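Local coordinates for pyridine nucleotide-disulfide oxidoreductase-like protein (Myceliophthora thermophila, PDB 5MQ6), which uses FAD and NADPH to insert one oxygen atom beside the carbonyl of various ketones, polycyclic ones above all, yielding esters or lactones in a Baeyer-Villiger oxidation, at residues I167-W171 and K172-K176; V352-G355 and W356-M359; H395-Q398 and V399-R402. All coordinates share one frame; numbering follows the deposited sequence.

Contact 1 (I167-W171 and K172-K176); sequences IATQW and KLHDK
A168 and T169 give up their carbonyl oxygens to the residues that follow the helix, and the two bonds define a Schellman motif. L173 N reaches back to A168 O at 2.7 Å, close to straight at 170° and in the carbonyl plane. K172 N takes T169 O at 3.2 Å, but from well above that carbonyl's plane. K172, with its positive phi, is the C-prime residue of the motif. W171 O, left behind by the reversal, receives a bond from a water at 2.9 Å, and the same water accepts from K176 NZ. K176 NZ also makes a weak bond to K172 O.

The side chains repeat the backward reach. H174 NE2 donates to T169 OG1 over 3.0 Å, with the hydroxyl oxygen lying in the imidazole plane. T169 holds OG1 beside its own backbone N (chi1 -70°), where it also bonds to Y165 O one turn earlier. Over one face of the same imidazole sits A168 CB, 4.2 Å from the ring centroid, a CH-pi contact displaced toward the rim; F118 meets the ring at about 90°. On the apolar side of the turn, W171 CB meets L173 CG, while the indole NE1 bonds to E99 and L173 packs on helix 88-99. With the T169 hydroxyl also bonded to the Y165 carbonyl, which can only accept, NE2 acts as donor, and H174 probably carries a proton there; the hydroxyl at its edge, A168 and the F118 ring probably limit its rotation together.

Contact 2 (V352-G355 and W356-M359); sequences VADG and WTEM
A short 3-10 turn in the loop between helices 328-340 and 363-366 is opened by D354, whose carbonyl accepts from T357 and whose carboxylate accepts from W356. D354 O takes two donors from T357: its N at 3.0 Å, from above the carbonyl plane, and its OG1 at 2.6 Å, in that plane. The hydroxyl gets there because OG1 stands between the backbone N and the carbonyl carbon (chi1 67°), folded back over the turn; N350 ND2 is a further partner of this oxygen. D354 OD1 accepts from W356 N at 3.0 Å, with a bent N-H...O angle of 141° and an approach from above the carboxylate plane.

D354 and W356 run side by side in the same direction, their planes 33° apart, and OD1 lies at the edge of the indole. D354 OD2 is taken by Y154 OH. A weak bond of 3.4 Å from E358 N to G355 O continues the turn, and M359 CE closes on G355 O at 3.6 Å.

The indole NE1 bonds to the carbonyl oxygen of D133, an FAD-binding residue, and the W356 side chain is about 6 Å from the flavin cofactor and 7 Å from NADPH. With one oxygen on the W356 amide and the other on Y154, both oxygens of the D354 carboxylate are engaged, which probably helps to fix the backbone that carries W356 near the cofactors.

Contact 3 (H395-Q398 and V399-R402); sequences HAEQ and VRAR
V399 CG2 presses on one face of the H395 imidazole, 3.6 Å from the ring centroid and displaced toward NE2, which it approaches to 3.3 Å. The ring is brought across the valine by a side chain whose CG lies anti to the backbone N (chi1 174°), and W306 meets it edge-to-face. H395 and V399 are also joined through the backbone, V399 N to H395 O at 2.9 Å. This is the tightly packed part, an i to i+4 pair within the long helix 378-406; bonds from A401 N to E397 O and from R402 N to Q398 O carry the alpha-helical pattern onward, with a weak one from R400 N to A396 O.

On another flank the contact is polar and well bonded. E397 OE1 offers its anti lone pair to R400 NH1 in an i to i+3 salt bridge of 2.9 Å, OE1 lying in the guanidinium plane although the carboxylate is turned 60° from it. E397 bends at chi2 (-91°) to reach it. A396 O lies over the centre of the guanidinium, while Y26 OH and A418 O hold R400 NH2 and NE. On the looser, solvent side, the exposed Q398 and A401 meet the other segment mainly through their CB atoms.

Overall arrangement
From the N terminus, the chain first reaches contact 1, which ends helix 157-170 and leads on to strand 177-178, with side chains of the contact packed on helix 88-99 of the FAD-binding part. Each contact is local to one continuous stretch, so the three follow in series and none encloses or crosses another. Contact 2 then closes a turn in the loop between helices 328-340 and 363-366, near both cofactors; contact 3 is a segment inside helix 378-406. Contacts 2 and 3 adjoin, their centres about 14 Å apart, with M359 CE packed 3.5 Å from H395 NE2. Contact 1 stands apart, its centre about 34 Å from that of contact 2 and 45 Å from that of contact 3.

Contact 1 (I167-W171 and K172-K176)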
ATOM      1  N   ILE A 167       3.102   4.421 -19.795  1.00 24.21           N
ATOM      2  CA  ILE A 167       4.443   3.879 -19.524  1.00 20.88           C
ATOM      3  C   ILE A 167       4.608   2.586 -20.322  1.00 20.97           C
ATOM      4  O   ILE A 167       5.617   2.405 -20.992  1.00 20.45           O
ATOM      5  CB  ILE A 167       4.697   3.640 -18.027  1.00 21.58           C
ATOM      6  CG1 ILE A 167       4.774   5.010 -17.331  1.00 23.45           C
ATOM      7  CG2 ILE A 167       6.031   2.894 -17.780  1.00 20.74           C
ATOM      8  CD1 ILE A 167       4.512   4.977 -15.864  1.00 23.89           C
ATOM      9  N   ALA A 168       3.631   1.699 -20.239  1.00 22.52           N
ATOM     10  CA  ALA A 168       3.775   0.427 -20.943  1.00 23.89           C
ATOM     11  C   ALA A 168       3.950   0.604 -22.438  1.00 25.32           C
ATOM     12  O   ALA A 168       4.720  -0.151 -23.098  1.00 24.74           O
ATOM     13  CB  ALA A 168       2.581  -0.442 -20.652  1.00 24.42           C
ATOM     14  N   THR A 169       3.270   1.624 -22.983  1.00 25.96           N
ATOM     15  CA  THR A 169       3.377   1.980 -24.398  1.00 25.63           C
ATOM     16  C   THR A 169       4.743   2.517 -24.715  1.00 25.94           C
ATOM     17  O   THR A 169       5.384   2.084 -25.668  1.00 25.60           O
ATOM     18  CB  THR A 169       2.329   3.041 -24.740  1.00 25.36           C
ATOM     19  OG1 THR A 169       1.030   2.419 -24.683  1.00 21.87           O
ATOM     20  CG2 THR A 169       2.552   3.671 -26.142  1.00 28.13           C
ATOM     21  N   GLN A 170       5.200   3.462 -23.903  1.00 23.18           N
ATOM     22  CA  GLN A 170       6.459   4.089 -24.157  1.00 22.34           C
ATOM     23  C   GLN A 170       7.599   3.057 -24.150  1.00 25.91           C
ATOM     24  O   GLN A 170       8.503   3.132 -24.985  1.00 24.61           O
ATOM     25  CB  GLN A 170       6.713   5.268 -23.220  1.00 21.02           C
ATOM     26  CG  GLN A 170       8.004   5.964 -23.522  1.00 23.03           C
ATOM     27  CD  GLN A 170       8.109   7.324 -22.932  1.00 25.24           C
ATOM     28  OE1 GLN A 170       7.110   7.990 -22.639  1.00 25.53           O
ATOM     29  NE2 GLN A 170       9.333   7.756 -22.716  1.00 28.82           N
ATOM     30  N   TRP A 171       7.565   2.087 -23.252  1.00 24.34           N
ATOM     31  CA  TRP A 171       8.685   1.134 -23.193  1.00 25.13           C
ATOM     32  C   TRP A 171       8.367  -0.181 -23.809  1.00 23.74           C
ATOM     33  O   TRP A 171       9.088  -1.145 -23.579  1.00 22.79           O
ATOM     34  CB  TRP A 171       9.233   0.992 -21.752  1.00 24.01           C
ATOM     35  CG  TRP A 171      10.116   2.136 -21.369  1.00 24.54           C
ATOM     36  CD1 TRP A 171      11.434   2.160 -21.484  1.00 25.53           C
ATOM     37  CD2 TRP A 171       9.737   3.416 -20.808  1.00 20.99           C
ATOM     38  NE1 TRP A 171      11.931   3.336 -21.017  1.00 24.19           N
ATOM     39  CE2 TRP A 171      10.915   4.139 -20.616  1.00 20.73           C
ATOM     40  CE3 TRP A 171       8.539   4.002 -20.486  1.00 22.55           C
ATOM     41  CZ2 TRP A 171      10.951   5.427 -20.067  1.00 22.71           C
ATOM     42  CZ3 TRP A 171       8.545   5.337 -19.892  1.00 22.88           C
ATOM     43  CH2 TRP A 171       9.722   6.024 -19.738  1.00 23.69           C
ATOM     44  N   LYS A 172       7.307  -0.224 -24.619  1.00 22.47           N
ATOM     45  CA  LYS A 172       6.941  -1.380 -25.403  1.00 25.60           C
ATOM     46  C   LYS A 172       6.788  -2.618 -24.608  1.00 25.21           C
ATOM     47  O   LYS A 172       7.332  -3.644 -24.892  1.00 28.19           O
ATOM     48  CB  LYS A 172       7.936  -1.512 -26.571  1.00 27.47           C
ATOM     49  CG  LYS A 172       8.048  -0.128 -27.249  1.00 35.66           C
ATOM     50  CD  LYS A 172       8.776  -0.100 -28.569  1.00 42.13           C
ATOM     51  CE  LYS A 172      10.258  -0.321 -28.344  1.00 47.82           C
ATOM     52  NZ  LYS A 172      10.998   0.736 -27.616  1.00 54.64           N
ATOM     53  N   LEU A 173       5.929  -2.529 -23.626  1.00 27.20           N
ATOM     54  CA  LEU A 173       5.716  -3.621 -22.712  1.00 24.67           C
ATOM     55  C   LEU A 173       4.474  -4.396 -22.974  1.00 19.89           C
ATOM     56  O   LEU A 173       4.258  -5.400 -22.326  1.00 21.77           O
ATOM     57  CB  LEU A 173       5.732  -3.077 -21.261  1.00 24.05           C
ATOM     58  CG  LEU A 173       6.982  -2.371 -20.830  1.00 22.23           C
ATOM     59  CD1 LEU A 173       6.875  -1.864 -19.383  1.00 22.24           C
ATOM     60  CD2 LEU A 173       8.090  -3.356 -20.841  1.00 22.10           C
ATOM     61  N   HIS A 174       3.637  -3.959 -23.920  1.00 19.72           N
ATOM     62  CA  HIS A 174       2.371  -4.624 -24.128  1.00 22.67           C
ATOM     63  C   HIS A 174       2.421  -6.083 -24.484  1.00 22.38           C
ATOM     64  O   HIS A 174       1.517  -6.818 -24.160  1.00 21.92           O
ATOM     65  CB  HIS A 174       1.514  -3.891 -25.155  1.00 23.96           C
ATOM     66  CG  HIS A 174       1.016  -2.574 -24.646  1.00 24.08           C
ATOM     67  ND1 HIS A 174      -0.008  -2.477 -23.720  1.00 28.15           N
ATOM     68  CD2 HIS A 174       1.477  -1.319 -24.820  1.00 21.92           C
ATOM     69  CE1 HIS A 174      -0.235  -1.204 -23.448  1.00 26.93           C
ATOM     70  NE2 HIS A 174       0.678  -0.484 -24.064  1.00 26.42           N
ATOM     71  N   ASP A 175       3.439  -6.493 -25.194  1.00 20.97           N
ATOM     72  CA  ASP A 175       3.591  -7.888 -25.619  1.00 26.34           C
ATOM     73  C   ASP A 175       4.531  -8.568 -24.650  1.00 27.75           C
ATOM     74  O   ASP A 175       5.094  -9.571 -25.005  1.00 23.16           O
ATOM     75  CB  ASP A 175       4.278  -7.853 -27.005  1.00 30.31           C
ATOM     76  CG  ASP A 175       5.621  -6.995 -26.963  1.00 44.42           C
ATOM     77  OD1 ASP A 175       5.719  -6.011 -26.127  1.00 40.41           O
ATOM     78  OD2 ASP A 175       6.575  -7.295 -27.753  1.00 50.08           O
ATOM     79  N   LYS A 176       4.784  -8.021 -23.453  1.00 27.34           N
ATOM     80  CA  LYS A 176       5.624  -8.707 -22.453  1.00 21.57           C
ATOM     81  C   LYS A 176       4.931  -8.931 -21.087  1.00 21.49           C
ATOM     82  O   LYS A 176       5.560  -8.986 -20.034  1.00 21.04           O
ATOM     83  CB  LYS A 176       6.852  -7.866 -22.322  1.00 24.67           C
ATOM     84  CG  LYS A 176       7.660  -7.767 -23.652  1.00 23.04           C
ATOM     85  CD  LYS A 176       8.865  -6.895 -23.427  1.00 27.19           C
ATOM     86  CE  LYS A 176       9.860  -6.970 -24.608  1.00 28.85           C
ATOM     87  NZ  LYS A 176       9.769  -5.790 -25.395  1.00 36.06           N
TER
HETATM   88  O   HOH W   1      10.634  -3.533 -23.994  1.00 31.36           O

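Contact 2 (V352-G355 and W356-M359)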
ATOM      1  N   VAL A 352       5.565  21.331  -2.113  1.00 21.10           N
ATOM      2  CA  VAL A 352       4.235  20.771  -2.277  1.00 21.42           C
ATOM      3  C   VAL A 352       3.181  21.575  -1.573  1.00 22.78           C
ATOM      4  O   VAL A 352       2.038  21.767  -2.146  1.00 22.04           O
ATOM      5  CB  VAL A 352       4.179  19.269  -1.874  1.00 20.65           C
ATOM      6  CG1 VAL A 352       2.782  18.744  -2.108  1.00 21.74           C
ATOM      7  CG2 VAL A 352       5.147  18.456  -2.740  1.00 18.87           C
ATOM      8  N   ALA A 353       3.501  21.969  -0.336  1.00 22.88           N
ATOM      9  CA  ALA A 353       2.647  22.908   0.430  1.00 24.58           C
ATOM     10  C   ALA A 353       1.195  22.478   0.544  1.00 26.18           C
ATOM     11  O   ALA A 353       0.254  23.258   0.312  1.00 23.62           O
ATOM     12  CB  ALA A 353       2.705  24.311  -0.193  1.00 23.05           C
ATOM     13  N   ASP A 354       0.993  21.220   0.876  1.00 24.34           N
ATOM     14  CA  ASP A 354      -0.324  20.749   1.125  1.00 22.38           C
ATOM     15  C   ASP A 354      -0.400  20.169   2.510  1.00 19.03           C
ATOM     16  O   ASP A 354       0.522  20.334   3.314  1.00 20.95           O
ATOM     17  CB  ASP A 354      -0.754  19.799  -0.024  1.00 25.79           C
ATOM     18  CG  ASP A 354      -0.169  18.384   0.093  1.00 24.71           C
ATOM     19  OD1 ASP A 354       0.641  18.116   0.988  1.00 21.82           O
ATOM     20  OD2 ASP A 354      -0.559  17.549  -0.744  1.00 21.79           O
ATOM     21  N   GLY A 355      -1.492  19.474   2.798  1.00 18.89           N
ATOM     22  CA  GLY A 355      -1.752  18.992   4.114  1.00 20.24           C
ATOM     23  C   GLY A 355      -0.782  17.990   4.685  1.00 23.26           C
ATOM     24  O   GLY A 355      -0.723  17.867   5.886  1.00 21.35           O
ATOM     25  N   TRP A 356      -0.063  17.253   3.811  1.00 21.84           N
ATOM     26  CA  TRP A 356       0.968  16.342   4.267  1.00 20.85           C
ATOM     27  C   TRP A 356       2.150  17.065   4.926  1.00 22.93           C
ATOM     28  O   TRP A 356       2.867  16.466   5.682  1.00 23.41           O
ATOM     29  CB  TRP A 356       1.540  15.576   3.073  1.00 19.97           C
ATOM     30  CG  TRP A 356       0.641  14.470   2.531  1.00 18.05           C
ATOM     31  CD1 TRP A 356      -0.126  14.516   1.381  1.00 21.53           C
ATOM     32  CD2 TRP A 356       0.515  13.139   3.046  1.00 17.94           C
ATOM     33  NE1 TRP A 356      -0.724  13.263   1.173  1.00 21.78           N
ATOM     34  CE2 TRP A 356      -0.356  12.423   2.186  1.00 19.06           C
ATOM     35  CE3 TRP A 356       1.030  12.491   4.157  1.00 18.56           C
ATOM     36  CZ2 TRP A 356      -0.723  11.095   2.420  1.00 21.05           C
ATOM     37  CZ3 TRP A 356       0.682  11.195   4.384  1.00 23.71           C
ATOM     38  CH2 TRP A 356      -0.200  10.490   3.512  1.00 21.57           C
ATOM     39  N   THR A 357       2.352  18.343   4.626  1.00 22.15           N
ATOM     40  CA  THR A 357       3.486  19.110   5.145  1.00 20.10           C
ATOM     41  C   THR A 357       3.206  19.718   6.526  1.00 20.52           C
ATOM     42  O   THR A 357       4.039  20.475   7.041  1.00 22.37           O
ATOM     43  CB  THR A 357       3.935  20.192   4.119  1.00 21.80           C
ATOM     44  OG1 THR A 357       2.913  21.198   3.965  1.00 22.66           O
ATOM     45  CG2 THR A 357       4.158  19.587   2.795  1.00 18.67           C
ATOM     46  N   GLU A 358       2.062  19.374   7.128  1.00 21.52           N
ATOM     47  CA  GLU A 358       1.601  19.920   8.396  1.00 23.21           C
ATOM     48  C   GLU A 358       1.503  18.899   9.514  1.00 24.33           C
ATOM     49  O   GLU A 358       0.779  19.113  10.507  1.00 23.75           O
ATOM     50  CB  GLU A 358       0.213  20.578   8.242  1.00 23.67           C
ATOM     51  CG  GLU A 358       0.230  21.825   7.420  1.00 23.30           C
ATOM     52  CD  GLU A 358      -1.157  22.452   7.227  1.00 30.60           C
ATOM     53  OE1 GLU A 358      -1.351  23.591   7.638  1.00 39.19           O
ATOM     54  OE2 GLU A 358      -2.046  21.864   6.667  1.00 27.91           O
ATOM     55  N   MET A 359       2.197  17.784   9.341  1.00 22.15           N
ATOM     56  CA  MET A 359       2.078  16.648  10.257  1.00 21.39           C
ATOM     57  C   MET A 359       3.475  16.026  10.540  1.00 23.28           C
ATOM     58  O   MET A 359       3.750  14.852  10.198  1.00 22.43           O
ATOM     59  CB  MET A 359       1.081  15.658   9.663  1.00 25.14           C
ATOM     60  CG  MET A 359       1.230  15.385   8.201  1.00 26.99           C
ATOM     61  SD  MET A 359       0.012  14.101   7.717  1.00 30.89           S
ATOM     62  CE  MET A 359      -1.522  14.960   7.929  1.00 26.82           C
TER

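Contact 3 (H395-Q398 and V399-R402)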
ATOM      1  N   HIS A 395      -1.125  19.709  15.429  1.00 20.60           N
ATOM      2  CA  HIS A 395      -1.876  19.311  14.260  1.00 21.06           C
ATOM      3  C   HIS A 395      -3.130  18.520  14.654  1.00 21.63           C
ATOM      4  O   HIS A 395      -4.234  18.719  14.110  1.00 22.48           O
ATOM      5  CB  HIS A 395      -1.057  18.451  13.327  1.00 20.52           C
ATOM      6  CG  HIS A 395      -1.852  17.895  12.176  1.00 21.22           C
ATOM      7  ND1 HIS A 395      -2.363  18.675  11.168  1.00 22.97           N
ATOM      8  CD2 HIS A 395      -2.235  16.634  11.885  1.00 23.80           C
ATOM      9  CE1 HIS A 395      -2.994  17.921  10.291  1.00 21.72           C
ATOM     10  NE2 HIS A 395      -2.925  16.681  10.698  1.00 23.42           N
ATOM     11  N   ALA A 396      -2.982  17.613  15.608  1.00 21.90           N
ATOM     12  CA  ALA A 396      -4.086  16.773  16.014  1.00 21.78           C
ATOM     13  C   ALA A 396      -5.273  17.597  16.530  1.00 23.24           C
ATOM     14  O   ALA A 396      -6.406  17.287  16.220  1.00 26.10           O
ATOM     15  CB  ALA A 396      -3.612  15.826  17.079  1.00 23.21           C
ATOM     16  N   GLU A 397      -4.990  18.636  17.321  1.00 24.93           N
ATOM     17  CA  GLU A 397      -6.056  19.501  17.827  1.00 26.24           C
ATOM     18  C   GLU A 397      -6.684  20.274  16.663  1.00 21.64           C
ATOM     19  O   GLU A 397      -7.881  20.452  16.672  1.00 23.16           O
ATOM     20  CB  GLU A 397      -5.557  20.465  18.870  1.00 26.06           C
ATOM     21  CG  GLU A 397      -5.078  19.795  20.125  1.00 34.42           C
ATOM     22  CD  GLU A 397      -6.157  19.606  21.223  1.00 48.75           C
ATOM     23  OE1 GLU A 397      -6.758  18.463  21.237  1.00 45.74           O
ATOM     24  OE2 GLU A 397      -6.358  20.580  22.076  1.00 62.40           O
ATOM     25  N   GLN A 398      -5.897  20.729  15.684  1.00 19.28           N
ATOM     26  CA  GLN A 398      -6.505  21.352  14.494  1.00 20.30           C
ATOM     27  C   GLN A 398      -7.412  20.438  13.717  1.00 21.41           C
ATOM     28  O   GLN A 398      -8.400  20.880  13.199  1.00 21.94           O
ATOM     29  CB  GLN A 398      -5.491  21.945  13.551  1.00 18.96           C
ATOM     30  CG  GLN A 398      -4.764  23.102  14.297  1.00 22.57           C
ATOM     31  CD  GLN A 398      -4.078  24.043  13.363  1.00 24.74           C
ATOM     32  OE1 GLN A 398      -3.708  23.669  12.252  1.00 29.47           O
ATOM     33  NE2 GLN A 398      -3.965  25.303  13.774  1.00 26.97           N
ATOM     34  N   VAL A 399      -7.078  19.175  13.604  1.00 20.40           N
ATOM     35  CA  VAL A 399      -7.945  18.270  12.858  1.00 19.03           C
ATOM     36  C   VAL A 399      -9.318  18.159  13.524  1.00 18.70           C
ATOM     37  O   VAL A 399     -10.326  18.198  12.850  1.00 19.53           O
ATOM     38  CB  VAL A 399      -7.341  16.883  12.720  1.00 20.16           C
ATOM     39  CG1 VAL A 399      -8.267  15.940  11.889  1.00 21.23           C
ATOM     40  CG2 VAL A 399      -5.976  16.949  12.041  1.00 22.16           C
ATOM     41  N   ARG A 400      -9.342  18.001  14.844  1.00 18.97           N
ATOM     42  CA  ARG A 400     -10.613  17.913  15.595  1.00 22.28           C
ATOM     43  C   ARG A 400     -11.431  19.187  15.538  1.00 22.91           C
ATOM     44  O   ARG A 400     -12.675  19.161  15.460  1.00 24.97           O
ATOM     45  CB  ARG A 400     -10.342  17.590  17.040  1.00 24.72           C
ATOM     46  CG  ARG A 400      -9.977  16.123  17.404  1.00 25.55           C
ATOM     47  CD  ARG A 400      -9.374  16.119  18.852  1.00 25.96           C
ATOM     48  NE  ARG A 400      -8.403  15.161  18.750  1.00 34.38           N
ATOM     49  CZ  ARG A 400      -7.144  15.099  19.091  1.00 33.92           C
ATOM     50  NH1 ARG A 400      -6.436  15.951  19.853  1.00 29.12           N
ATOM     51  NH2 ARG A 400      -6.606  14.003  18.633  1.00 46.25           N
ATOM     52  N   ALA A 401     -10.725  20.297  15.576  1.00 22.42           N
ATOM     53  CA  ALA A 401     -11.382  21.607  15.498  1.00 23.30           C
ATOM     54  C   ALA A 401     -11.996  21.848  14.129  1.00 24.79           C
ATOM     55  O   ALA A 401     -13.088  22.448  14.019  1.00 24.93           O
ATOM     56  CB  ALA A 401     -10.341  22.670  15.762  1.00 24.15           C
ATOM     57  N   ARG A 402     -11.286  21.405  13.086  1.00 23.20           N
ATOM     58  CA  ARG A 402     -11.781  21.517  11.734  1.00 23.45           C
ATOM     59  C   ARG A 402     -13.102  20.755  11.659  1.00 22.48           C
ATOM     60  O   ARG A 402     -14.117  21.238  11.096  1.00 23.00           O
ATOM     61  CB  ARG A 402     -10.778  20.963  10.679  1.00 24.94           C
ATOM     62  CG  ARG A 402     -11.334  21.107   9.297  1.00 28.85           C
ATOM     63  CD  ARG A 402     -10.381  21.281   8.108  1.00 31.46           C
ATOM     64  NE  ARG A 402     -10.552  20.108   7.424  1.00 35.52           N
ATOM     65  CZ  ARG A 402     -11.073  19.820   6.258  1.00 29.76           C
ATOM     66  NH1 ARG A 402     -11.264  20.611   5.256  1.00 34.20           N
ATOM     67  NH2 ARG A 402     -11.184  18.560   6.082  1.00 29.85           N
TER